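Local atomic coordinates of hypothetical protein BT_3535 (Bacteroides thetaiotaomicron VPI-5482, PDB entry 3KNY), a protein that is of unknown function, belongs to the BT_3535-like family and is probably a lipid-attached protein of the cell envelope. Residues N96-D101 against E124-G129; Y133-G138 against L197-G202; L188-C193 against T213-P218. One frame throughout, in Å; residues are numbered along the deposited sequence.

In the fold
Contacts 1 and 2 join a mixed sheet to a three-stranded antiparallel sheet lying against it; contact 3 lies within the mixed sheet, in the hairpin of strands 188-201 and 204-217, and sits nearest the centre of the chain, about 6 Å away. Contacts 1 and 2 bridge the two sheets near opposite ends of strand 124-134, their centres about 28 Å apart. Contact 1, centred about 12 Å from contact 3, touches it directly: N96 pairs by backbone with F215 and I217, and K126 reaches the C-terminal carboxylate of P218. Contact 2, about 23 Å from contact 3, uses the far end of strand 188-201. No active site or ligand is known here.

Contact 1: N96-D101 against E124-G129; sequences NIADED and EYKTNG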
ATOM      1  N   ASN A  96      -2.930   0.946   1.970  1.00 33.12           N
ATOM      2  CA  ASN A  96      -2.828   0.957   3.439  1.00 33.24           C
ATOM      3  C   ASN A  96      -3.653   2.097   3.930  1.00 37.42           C
ATOM      4  O   ASN A  96      -3.799   3.106   3.237  1.00 38.71           O
ATOM      5  CB  ASN A  96      -1.448   1.323   3.949  1.00 32.90           C
ATOM      6  CG  ASN A  96      -0.456   0.262   3.731  1.00 33.95           C
ATOM      7  OD1 ASN A  96      -0.778  -0.913   3.648  1.00 57.54           O
ATOM      8  ND2 ASN A  96       0.782   0.659   3.636  1.00 55.94           N
ATOM      9  N   ILE A  97      -4.141   1.955   5.156  1.00 41.36           N
ATOM     10  CA  ILE A  97      -4.900   2.984   5.816  1.00 41.69           C
ATOM     11  C   ILE A  97      -4.034   3.392   6.995  1.00 44.25           C
ATOM     12  O   ILE A  97      -3.753   2.570   7.879  1.00 43.64           O
ATOM     13  CB  ILE A  97      -6.243   2.438   6.275  1.00 42.12           C
ATOM     14  CG1 ILE A  97      -6.852   1.524   5.186  1.00 40.16           C
ATOM     15  CG2 ILE A  97      -7.167   3.591   6.684  1.00 37.32           C
ATOM     16  CD1 ILE A  97      -7.173   2.195   3.917  1.00 35.66           C
ATOM     17  N   ALA A  98      -3.567   4.639   6.983  1.00 46.47           N
ATOM     18  CA  ALA A  98      -2.682   5.124   8.037  1.00 49.47           C
ATOM     19  C   ALA A  98      -3.446   5.174   9.349  1.00 54.40           C
ATOM     20  O   ALA A  98      -4.684   5.274   9.366  1.00 55.20           O
ATOM     21  CB  ALA A  98      -2.148   6.487   7.702  1.00 48.92           C
ATOM     22  N   ASP A  99      -2.706   5.087  10.451  1.00 57.93           N
ATOM     23  CA  ASP A  99      -3.296   5.217  11.775  1.00 59.88           C
ATOM     24  C   ASP A  99      -3.707   6.667  12.024  1.00 61.81           C
ATOM     25  O   ASP A  99      -3.376   7.574  11.250  1.00 61.44           O
ATOM     26  CB  ASP A  99      -2.292   4.793  12.844  1.00 60.71           C
ATOM     27  CG  ASP A  99      -2.100   3.296  12.914  1.00 63.52           C
ATOM     28  OD1 ASP A  99      -3.103   2.556  13.000  1.00 65.79           O
ATOM     29  OD2 ASP A  99      -0.933   2.862  12.907  1.00 71.62           O
ATOM     30  N   GLU A 100      -4.426   6.879  13.121  1.00 64.07           N
ATOM     31  CA  GLU A 100      -4.816   8.223  13.530  1.00 65.99           C
ATOM     32  C   GLU A 100      -3.623   8.909  14.233  1.00 68.59           C
ATOM     33  O   GLU A 100      -3.584  10.143  14.290  1.00 67.93           O
ATOM     34  CB  GLU A 100      -6.086   8.180  14.413  1.00 65.61           C
ATOM     35  CG  GLU A 100      -7.028   9.398  14.266  1.00 63.00           C
ATOM     36  CD  GLU A 100      -8.382   9.233  14.985  1.00 61.89           C
ATOM     37  OE1 GLU A 100      -8.719   8.114  15.422  1.00 63.53           O
ATOM     38  OE2 GLU A 100      -9.131  10.227  15.092  1.00 51.73           O
ATOM     39  N   ASP A 101      -2.649   8.116  14.728  1.00 72.19           N
ATOM     40  CA  ASP A 101      -1.432   8.655  15.393  1.00 75.00           C
ATOM     41  C   ASP A 101      -0.950   9.904  14.657  1.00 76.09           C
ATOM     42  O   ASP A 101      -0.696   9.844  13.472  1.00 79.21           O
ATOM     43  CB  ASP A 101      -0.293   7.597  15.553  1.00 74.80           C
ATOM     44  CG  ASP A 101       0.180   6.955  14.216  1.00 80.52           C
ATOM     45  OD1 ASP A 101       0.556   7.660  13.247  1.00 86.95           O
ATOM     46  OD2 ASP A 101       0.241   5.707  14.155  1.00 83.95           O
ATOM     47  N   GLU A 124      -2.039  18.145  11.080  1.00 60.47           N
ATOM     48  CA  GLU A 124      -1.271  17.125  11.854  1.00 60.62           C
ATOM     49  C   GLU A 124      -0.061  16.545  11.106  1.00 57.16           C
ATOM     50  O   GLU A 124      -0.013  16.579   9.894  1.00 56.68           O
ATOM     51  CB  GLU A 124      -2.200  15.988  12.329  1.00 61.95           C
ATOM     52  CG  GLU A 124      -3.575  15.926  11.621  1.00 65.90           C
ATOM     53  CD  GLU A 124      -4.304  14.613  11.827  1.00 70.98           C
ATOM     54  OE1 GLU A 124      -3.876  13.802  12.687  1.00 71.98           O
ATOM     55  OE2 GLU A 124      -5.303  14.392  11.103  1.00 71.39           O
ATOM     56  N   TYR A 125       0.898  16.004  11.851  1.00 54.80           N
ATOM     57  CA  TYR A 125       2.175  15.540  11.300  1.00 53.45           C
ATOM     58  C   TYR A 125       2.366  14.031  11.439  1.00 50.67           C
ATOM     59  O   TYR A 125       2.663  13.543  12.535  1.00 51.60           O
ATOM     60  CB  TYR A 125       3.323  16.254  12.019  1.00 54.80           C
ATOM     61  CG  TYR A 125       3.839  17.473  11.291  1.00 64.57           C
ATOM     62  CD1 TYR A 125       4.568  17.329  10.099  1.00 68.24           C
ATOM     63  CD2 TYR A 125       3.618  18.771  11.793  1.00 67.46           C
ATOM     64  CE1 TYR A 125       5.050  18.437   9.413  1.00 72.74           C
ATOM     65  CE2 TYR A 125       4.098  19.893  11.116  1.00 68.83           C
ATOM     66  CZ  TYR A 125       4.818  19.719   9.925  1.00 74.83           C
ATOM     67  OH  TYR A 125       5.307  20.816   9.235  1.00 78.56           O
ATOM     68  N   LYS A 126       2.264  13.301  10.328  1.00 46.49           N
ATOM     69  CA  LYS A 126       2.212  11.843  10.376  1.00 43.50           C
ATOM     70  C   LYS A 126       3.242  11.112   9.507  1.00 42.39           C
ATOM     71  O   LYS A 126       3.639  11.603   8.468  1.00 43.02           O
ATOM     72  CB  LYS A 126       0.807  11.375   9.947  1.00 43.73           C
ATOM     73  CG  LYS A 126      -0.371  12.158  10.549  1.00 42.75           C
ATOM     74  CD  LYS A 126      -1.623  11.297  10.797  1.00 38.81           C
ATOM     75  CE  LYS A 126      -2.413  10.966   9.557  1.00 42.78           C
ATOM     76  NZ  LYS A 126      -3.435   9.893   9.823  1.00 35.31           N
ATOM     77  N   THR A 127       3.633   9.913   9.942  1.00 41.35           N
ATOM     78  CA  THR A 127       4.381   8.964   9.129  1.00 41.23           C
ATOM     79  C   THR A 127       3.505   7.777   8.759  1.00 41.42           C
ATOM     80  O   THR A 127       2.706   7.323   9.551  1.00 45.00           O
ATOM     81  CB  THR A 127       5.599   8.416   9.863  1.00 40.05           C
ATOM     82  OG1 THR A 127       6.323   9.503  10.439  1.00 46.08           O
ATOM     83  CG2 THR A 127       6.523   7.704   8.892  1.00 36.78           C
ATOM     84  N   ASN A 128       3.650   7.280   7.545  1.00 39.94           N
ATOM     85  CA  ASN A 128       2.977   6.069   7.126  1.00 39.93           C
ATOM     86  C   ASN A 128       3.930   5.381   6.173  1.00 38.92           C
ATOM     87  O   ASN A 128       4.893   5.956   5.719  1.00 39.19           O
ATOM     88  CB  ASN A 128       1.614   6.363   6.468  1.00 42.38           C
ATOM     89  CG  ASN A 128       0.759   5.083   6.204  1.00 46.88           C
ATOM     90  OD1 ASN A 128       0.103   4.967   5.161  1.00 47.95           O
ATOM     91  ND2 ASN A 128       0.774   4.134   7.148  1.00 41.52           N
ATOM     92  N   GLY A 129       3.678   4.126   5.896  1.00 39.21           N
ATOM     93  CA  GLY A 129       4.625   3.309   5.187  1.00 38.44           C
ATOM     94  C   GLY A 129       3.890   2.256   4.430  1.00 37.66           C
ATOM     95  O   GLY A 129       2.690   2.159   4.490  1.00 37.91           O
TER
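K126 makes the main polar link, its ammonium group donating to the backbone carbonyl of D99, with NZ 2.7 Å from D99 O and approaching nearly along the C=O axis (161°). Its side chain leaves the strand with CG anti to the carbonyl carbon (chi1 -44°) and then bends twice, at chi2 and chi3, on its way toward the loop 98-101, where its methylenes pass the carbonyl of D101. The same NZ forms a salt bridge with the C-terminal carboxylate at P218 OXT, so one ammonium group joins the loop and the chain terminus. The carboxylate of D101 lies nearby, D101 OD1 5.7 Å from K126 NZ, too far for a salt bridge. A second polar link is weak: N96 ND2 lies 2.6 Å from G129 O, but its N-H points well off the acceptor (119°). E124 approaches the same loop more distantly, its OE1 4.0 Å from E100 O, while the carboxylate of E100 is turned to S65, to which OE2 is hydrogen-bonded.

The strands do not pair with each other. Strand 93-97 belongs to the mixed sheet, and the chain after it peels away to cross the start of strand 124-134, part of the three-stranded antiparallel sheet. The contact is thus a junction between two sheets, made by a loop leaving one of them, and helix 66-84 adjoins the loop through R68, which bonds to A98 O.

Apolar touching is modest. The methyl group of A98 meets the amide carbon of N128, A98 CB to N128 CG 3.6 Å, and Y147 of strand 140-149 touches both A98 and K126.

Contact 2: Y133-G138 against L197-G202; sequences YTHSLG and LSFKDG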
ATOM      1  N   TYR A 133       6.956  -4.613  -2.140  1.00 25.03           N
ATOM      2  CA  TYR A 133       7.336  -5.893  -2.717  1.00 23.92           C
ATOM      3  C   TYR A 133       8.004  -6.770  -1.688  1.00 24.97           C
ATOM      4  O   TYR A 133       8.694  -6.270  -0.809  1.00 25.42           O
ATOM      5  CB  TYR A 133       8.254  -5.684  -3.925  1.00 23.41           C
ATOM      6  CG  TYR A 133       8.924  -6.943  -4.417  1.00 23.40           C
ATOM      7  CD1 TYR A 133       8.240  -7.855  -5.174  1.00 17.30           C
ATOM      8  CD2 TYR A 133      10.245  -7.225  -4.098  1.00 29.48           C
ATOM      9  CE1 TYR A 133       8.849  -9.021  -5.621  1.00 25.13           C
ATOM     10  CE2 TYR A 133      10.862  -8.380  -4.540  1.00 25.86           C
ATOM     11  CZ  TYR A 133      10.152  -9.275  -5.299  1.00 26.99           C
ATOM     12  OH  TYR A 133      10.739 -10.427  -5.731  1.00 28.20           O
ATOM     13  N   THR A 134       7.766  -8.082  -1.786  1.00 27.22           N
ATOM     14  CA  THR A 134       8.403  -9.064  -0.886  1.00 27.77           C
ATOM     15  C   THR A 134       8.794 -10.272  -1.677  1.00 27.68           C
ATOM     16  O   THR A 134       7.953 -10.908  -2.265  1.00 30.73           O
ATOM     17  CB  THR A 134       7.479  -9.536   0.244  1.00 26.98           C
ATOM     18  OG1 THR A 134       7.014  -8.396   0.981  1.00 31.09           O
ATOM     19  CG2 THR A 134       8.234 -10.428   1.152  1.00 19.48           C
ATOM     20  N   HIS A 135      10.078 -10.578  -1.723  1.00 28.83           N
ATOM     21  CA  HIS A 135      10.525 -11.735  -2.475  1.00 28.72           C
ATOM     22  C   HIS A 135      10.170 -12.980  -1.656  1.00 27.93           C
ATOM     23  O   HIS A 135      10.136 -12.932  -0.414  1.00 27.12           O
ATOM     24  CB  HIS A 135      12.032 -11.669  -2.758  1.00 28.90           C
ATOM     25  CG  HIS A 135      12.497 -12.680  -3.759  1.00 28.02           C
ATOM     26  ND1 HIS A 135      12.684 -14.009  -3.442  1.00 25.82           N
ATOM     27  CD2 HIS A 135      12.816 -12.558  -5.067  1.00 24.89           C
ATOM     28  CE1 HIS A 135      13.076 -14.667  -4.516  1.00 22.30           C
ATOM     29  NE2 HIS A 135      13.165 -13.810  -5.519  1.00 24.41           N
ATOM     30  N   SER A 136       9.915 -14.087  -2.351  1.00 27.39           N
ATOM     31  CA  SER A 136       9.564 -15.334  -1.670  1.00 27.48           C
ATOM     32  C   SER A 136      10.631 -15.717  -0.697  1.00 27.47           C
ATOM     33  O   SER A 136      10.327 -16.230   0.369  1.00 30.22           O
ATOM     34  CB  SER A 136       9.329 -16.476  -2.642  1.00 25.51           C
ATOM     35  OG  SER A 136      10.446 -16.644  -3.486  1.00 30.21           O
ATOM     36  N   LEU A 137      11.882 -15.446  -1.034  1.00 26.75           N
ATOM     37  CA  LEU A 137      12.983 -15.764  -0.117  1.00 25.83           C
ATOM     38  C   LEU A 137      13.098 -14.760   1.025  1.00 24.84           C
ATOM     39  O   LEU A 137      13.936 -14.939   1.863  1.00 25.62           O
ATOM     40  CB  LEU A 137      14.322 -15.876  -0.872  1.00 24.14           C
ATOM     41  CG  LEU A 137      14.426 -17.052  -1.858  1.00 21.93           C
ATOM     42  CD1 LEU A 137      15.625 -16.901  -2.779  1.00 16.28           C
ATOM     43  CD2 LEU A 137      14.513 -18.357  -1.096  1.00 10.55           C
ATOM     44  N   GLY A 138      12.288 -13.701   1.064  1.00 26.41           N
ATOM     45  CA  GLY A 138      12.289 -12.779   2.224  1.00 27.59           C
ATOM     46  C   GLY A 138      12.588 -11.292   2.024  1.00 28.94           C
ATOM     47  O   GLY A 138      11.946 -10.444   2.641  1.00 29.95           O
ATOM     48  N   LEU A 197      16.364  -4.806  -7.318  1.00 23.19           N
ATOM     49  CA  LEU A 197      16.664  -5.330  -5.985  1.00 21.36           C
ATOM     50  C   LEU A 197      17.707  -6.387  -6.196  1.00 19.39           C
ATOM     51  O   LEU A 197      17.536  -7.233  -7.064  1.00 17.78           O
ATOM     52  CB  LEU A 197      15.424  -5.942  -5.343  1.00 21.16           C
ATOM     53  CG  LEU A 197      15.528  -6.682  -4.006  1.00 27.80           C
ATOM     54  CD1 LEU A 197      15.926  -5.723  -2.846  1.00 16.60           C
ATOM     55  CD2 LEU A 197      14.184  -7.442  -3.715  1.00 22.91           C
ATOM     56  N   SER A 198      18.807  -6.309  -5.446  1.00 19.54           N
ATOM     57  CA  SER A 198      19.868  -7.320  -5.530  1.00 20.99           C
ATOM     58  C   SER A 198      20.058  -7.872  -4.159  1.00 21.44           C
ATOM     59  O   SER A 198      20.030  -7.114  -3.202  1.00 20.11           O
ATOM     60  CB  SER A 198      21.202  -6.715  -5.975  1.00 18.84           C
ATOM     61  OG  SER A 198      21.073  -6.209  -7.280  1.00 31.85           O
ATOM     62  N   PHE A 199      20.243  -9.190  -4.064  1.00 22.14           N
ATOM     63  CA  PHE A 199      20.569  -9.836  -2.793  1.00 22.40           C
ATOM     64  C   PHE A 199      21.231 -11.182  -2.999  1.00 21.63           C
ATOM     65  O   PHE A 199      21.178 -11.785  -4.076  1.00 20.44           O
ATOM     66  CB  PHE A 199      19.337  -9.957  -1.879  1.00 25.13           C
ATOM     67  CG  PHE A 199      18.238 -10.859  -2.408  1.00 25.52           C
ATOM     68  CD1 PHE A 199      18.207 -12.199  -2.091  1.00 27.92           C
ATOM     69  CD2 PHE A 199      17.206 -10.348  -3.152  1.00 28.14           C
ATOM     70  CE1 PHE A 199      17.185 -13.022  -2.558  1.00 29.18           C
ATOM     71  CE2 PHE A 199      16.186 -11.176  -3.629  1.00 31.54           C
ATOM     72  CZ  PHE A 199      16.176 -12.508  -3.323  1.00 27.14           C
ATOM     73  N   LYS A 200      21.896 -11.625  -1.953  1.00 23.94           N
ATOM     74  CA  LYS A 200      22.517 -12.941  -1.935  1.00 26.80           C
ATOM     75  C   LYS A 200      21.516 -13.977  -1.436  1.00 25.62           C
ATOM     76  O   LYS A 200      20.825 -13.750  -0.440  1.00 25.98           O
ATOM     77  CB  LYS A 200      23.736 -12.946  -1.000  1.00 28.03           C
ATOM     78  CG  LYS A 200      24.903 -12.040  -1.428  1.00 36.77           C
ATOM     79  CD  LYS A 200      25.646 -12.577  -2.666  1.00 47.40           C
ATOM     80  CE  LYS A 200      26.657 -13.687  -2.323  1.00 54.16           C
ATOM     81  NZ  LYS A 200      27.099 -14.445  -3.546  1.00 55.06           N
ATOM     82  N   ASP A 201      21.429 -15.087  -2.159  1.00 25.26           N
ATOM     83  CA  ASP A 201      20.778 -16.312  -1.699  1.00 23.43           C
ATOM     84  C   ASP A 201      21.882 -17.336  -1.534  1.00 23.10           C
ATOM     85  O   ASP A 201      21.980 -18.269  -2.317  1.00 24.81           O
ATOM     86  CB  ASP A 201      19.785 -16.796  -2.746  1.00 24.07           C
ATOM     87  CG  ASP A 201      19.102 -18.092  -2.361  1.00 25.64           C
ATOM     88  OD1 ASP A 201      19.061 -18.433  -1.153  1.00 26.43           O
ATOM     89  OD2 ASP A 201      18.602 -18.759  -3.290  1.00 32.38           O
ATOM     90  N   GLY A 202      22.734 -17.158  -0.533  1.00 22.95           N
ATOM     91  CA  GLY A 202      23.892 -18.040  -0.377  1.00 23.52           C
ATOM     92  C   GLY A 202      24.870 -17.694  -1.477  1.00 24.59           C
ATOM     93  O   GLY A 202      25.175 -16.523  -1.674  1.00 27.28           O
TER
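H135 and F199 form a T-shaped pair: the CZ corner of the phenyl ring stands 3.6 Å above the imidazole plane, over its centre, with the ring planes at 75°. CG of F199 lies between the backbone N and the carbonyl carbon (chi1 65°), and the ring meets H135 edge first. At the edge of the imidazole, in its plane, L137 N donates to H135 ND1 over 2.9 Å in a nearly straight bond (170°). That bond helps to set the rotation of the imidazole, and it marks ND1 as an acceptor, consistent with a neutral ring protonated on NE2. The Y133 ring takes L197 at its edge, CE2 to CD2 3.5 Å, while the backbone N of H135 sits over one of its faces, offset toward the rim.

Beside these rings, L137 extends its CD1 methyl group toward the edge of F199, 4.2 Å from CE1. The same methyl lies 3.5 Å from D201 OD2, where leucine and aspartate cross at about a right angle. V208 of strand 204-217 touches both Y133 and H135, and P139 and P172 border F199.

Residues H135 to G138 make a type I beta turn, closed by G138 N to H135 O, in the connection of the hairpin between strands 124-134 and 140-149; the arrangement is that of a hairpin turn packed on the strand of a facing sheet.

Contact 3: L188-C193 against T213-P218; sequences LIAASC and TGFMIP
M216, modelled as selenomethionine, reaches across to I189 and A191 because its chain, extended at chi2, bends at chi3 (-84°) and brings CE 3.6 Å from I189 CG2 and 3.8 Å from A191 CB. On the other face of the hairpin, S192 and T213 both hold their hydroxyls beside the backbone N, anti to the carbonyl carbon (chi1 -71° and -63°), and S192 OG lies 2.6 Å from T213 OG1 in a hydrogen bond. F215 shares that face, its ring taking the CD1 methyl of L188, 3.6 Å from CD2, and the methyl of A190, 3.7 Å from CE2.

The backbones form a regular antiparallel ladder. I189 with M216 and A191 with G214 are hydrogen-bonded pairs, each joined by two N-H to O bonds, while A190 with F215 and S192 with T213 are non-hydrogen-bonded pairs, flanked by CA-H...O contacts such as F215 CA to I189 O (3.3 Å). Past the last bridge, the side chains of I189 and P218 pass each other in opposite directions, CD1 of I189 nearest CB of P218, and the terminal carboxylate is held by Y147 through OXT and by R68 through O.

These are central strands of the mixed sheet. S181 of strand 177-183 pairs with A190 on one side, and F94 of strand 93-97 with T213 and F215 on the other. I189, A191 and M216 face the three-stranded sheet, meeting Y147, A143 and V145 of strand 140-149, while L188 and I217 rest on helix 66-84.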
ATOM      1  N   LEU A 188      -5.365  10.190  -2.113  1.00 36.94           N
ATOM      2  CA  LEU A 188      -4.409   9.174  -1.654  1.00 34.76           C
ATOM      3  C   LEU A 188      -2.967   9.652  -1.836  1.00 31.46           C
ATOM      4  O   LEU A 188      -2.692  10.488  -2.698  1.00 31.72           O
ATOM      5  CB  LEU A 188      -4.577   7.892  -2.479  1.00 33.78           C
ATOM      6  CG  LEU A 188      -5.905   7.152  -2.414  1.00 35.12           C
ATOM      7  CD1 LEU A 188      -5.877   5.976  -3.401  1.00 32.35           C
ATOM      8  CD2 LEU A 188      -6.162   6.672  -0.999  1.00 27.01           C
ATOM      9  N   ILE A 189      -2.053   9.100  -1.040  1.00 28.33           N
ATOM     10  CA  ILE A 189      -0.618   9.244  -1.278  1.00 25.94           C
ATOM     11  C   ILE A 189      -0.217   8.039  -2.104  1.00 25.74           C
ATOM     12  O   ILE A 189      -0.619   6.959  -1.770  1.00 26.20           O
ATOM     13  CB  ILE A 189       0.171   9.262   0.036  1.00 26.49           C
ATOM     14  CG1 ILE A 189      -0.222  10.491   0.876  1.00 27.69           C
ATOM     15  CG2 ILE A 189       1.662   9.301  -0.212  1.00 22.78           C
ATOM     16  CD1 ILE A 189       0.331  10.482   2.310  1.00 20.87           C
ATOM     17  N   ALA A 190       0.522   8.243  -3.207  1.00 27.55           N
ATOM     18  CA  ALA A 190       1.019   7.166  -4.100  1.00 27.26           C
ATOM     19  C   ALA A 190       2.509   7.121  -3.979  1.00 28.08           C
ATOM     20  O   ALA A 190       3.147   8.137  -4.169  1.00 30.95           O
ATOM     21  CB  ALA A 190       0.678   7.435  -5.559  1.00 23.15           C
ATOM     22  N   ALA A 191       3.059   5.951  -3.664  1.00 27.88           N
ATOM     23  CA  ALA A 191       4.506   5.746  -3.576  1.00 26.01           C
ATOM     24  C   ALA A 191       4.839   4.644  -4.586  1.00 27.88           C
ATOM     25  O   ALA A 191       4.163   3.605  -4.620  1.00 29.74           O
ATOM     26  CB  ALA A 191       4.931   5.328  -2.139  1.00 21.65           C
ATOM     27  N   SER A 192       5.854   4.869  -5.421  1.00 25.82           N
ATOM     28  CA  SER A 192       6.203   3.902  -6.447  1.00 26.02           C
ATOM     29  C   SER A 192       7.665   3.651  -6.459  1.00 26.94           C
ATOM     30  O   SER A 192       8.446   4.489  -6.027  1.00 27.97           O
ATOM     31  CB  SER A 192       5.819   4.409  -7.835  1.00 24.47           C
ATOM     32  OG  SER A 192       4.416   4.414  -7.983  1.00 28.45           O
ATOM     33  N   CYS A 193       8.045   2.499  -6.998  1.00 24.89           N
ATOM     34  CA  CYS A 193       9.425   2.265  -7.256  1.00 22.91           C
ATOM     35  C   CYS A 193       9.584   1.645  -8.624  1.00 23.33           C
ATOM     36  O   CYS A 193       8.649   1.042  -9.167  1.00 23.88           O
ATOM     37  CB  CYS A 193      10.018   1.396  -6.185  1.00 26.18           C
ATOM     38  SG  CYS A 193       9.531  -0.309  -6.320  1.00 28.45           S
ATOM     39  N   THR A 213       3.449   0.030  -7.106  1.00 23.64           N
ATOM     40  CA  THR A 213       2.839   1.227  -6.546  1.00 24.73           C
ATOM     41  C   THR A 213       1.944   0.860  -5.364  1.00 26.92           C
ATOM     42  O   THR A 213       1.150  -0.059  -5.426  1.00 28.42           O
ATOM     43  CB  THR A 213       2.029   1.999  -7.599  1.00 25.91           C
ATOM     44  OG1 THR A 213       2.904   2.448  -8.643  1.00 29.36           O
ATOM     45  CG2 THR A 213       1.344   3.221  -7.003  1.00 19.39           C
ATOM     46  N   GLY A 214       2.117   1.580  -4.277  1.00 27.28           N
ATOM     47  CA  GLY A 214       1.304   1.429  -3.120  1.00 28.49           C
ATOM     48  C   GLY A 214       0.638   2.754  -2.797  1.00 30.24           C
ATOM     49  O   GLY A 214       1.251   3.829  -2.935  1.00 31.86           O
ATOM     50  N   PHE A 215      -0.615   2.661  -2.355  1.00 29.88           N
ATOM     51  CA  PHE A 215      -1.416   3.813  -2.000  1.00 29.52           C
ATOM     52  C   PHE A 215      -1.665   3.854  -0.507  1.00 30.29           C
ATOM     53  O   PHE A 215      -1.705   2.830   0.164  1.00 27.78           O
ATOM     54  CB  PHE A 215      -2.738   3.800  -2.773  1.00 30.29           C
ATOM     55  CG  PHE A 215      -2.569   4.027  -4.257  1.00 24.53           C
ATOM     56  CD1 PHE A 215      -2.345   2.972  -5.107  1.00 23.85           C
ATOM     57  CD2 PHE A 215      -2.585   5.318  -4.785  1.00 31.93           C
ATOM     58  CE1 PHE A 215      -2.181   3.183  -6.484  1.00 27.22           C
ATOM     59  CE2 PHE A 215      -2.418   5.548  -6.144  1.00 26.18           C
ATOM     60  CZ  PHE A 215      -2.212   4.465  -6.997  1.00 30.98           C
HETATM   61  N   MSE A 216      -1.833   5.061   0.013  1.00 31.80           N
HETATM   62  CA  MSE A 216      -2.024   5.254   1.430  1.00 31.26           C
HETATM   63  C   MSE A 216      -3.146   6.268   1.690  1.00 31.00           C
HETATM   64  O   MSE A 216      -3.143   7.367   1.118  1.00 27.56           O
HETATM   65  CB  MSE A 216      -0.710   5.726   2.030  1.00 31.33           C
HETATM   66  CG  MSE A 216       0.337   4.665   2.034  1.00 33.65           C
HETATM   67 SE   MSE A 216       2.061   5.335   2.546  0.75 30.23          SE
HETATM   68  CE  MSE A 216       2.707   6.032   0.865  1.00 28.94           C
ATOM     69  N   ILE A 217      -4.125   5.886   2.515  1.00 31.28           N
ATOM     70  CA  ILE A 217      -5.112   6.861   2.974  1.00 32.76           C
ATOM     71  C   ILE A 217      -4.393   7.677   4.043  1.00 33.86           C
ATOM     72  O   ILE A 217      -4.071   7.147   5.110  1.00 33.49           O
ATOM     73  CB  ILE A 217      -6.410   6.247   3.564  1.00 33.39           C
ATOM     74  CG1 ILE A 217      -7.167   5.443   2.501  1.00 32.19           C
ATOM     75  CG2 ILE A 217      -7.323   7.381   4.103  1.00 28.60           C
ATOM     76  CD1 ILE A 217      -8.609   5.055   2.896  1.00 32.97           C
ATOM     77  N   PRO A 218      -4.124   8.956   3.756  1.00 33.41           N
ATOM     78  CA  PRO A 218      -3.383   9.797   4.692  1.00 35.19           C
ATOM     79  C   PRO A 218      -4.121   9.972   6.009  1.00 36.63           C
ATOM     80  O   PRO A 218      -5.348  10.078   5.971  1.00 38.77           O
ATOM     81  CB  PRO A 218      -3.287  11.149   3.980  1.00 36.76           C
ATOM     82  CG  PRO A 218      -4.139  11.069   2.777  1.00 35.11           C
ATOM     83  CD  PRO A 218      -4.696   9.707   2.633  1.00 32.82           C
ATOM     84  OXT PRO A 218      -3.533  10.022   7.096  1.00 35.27           O
TER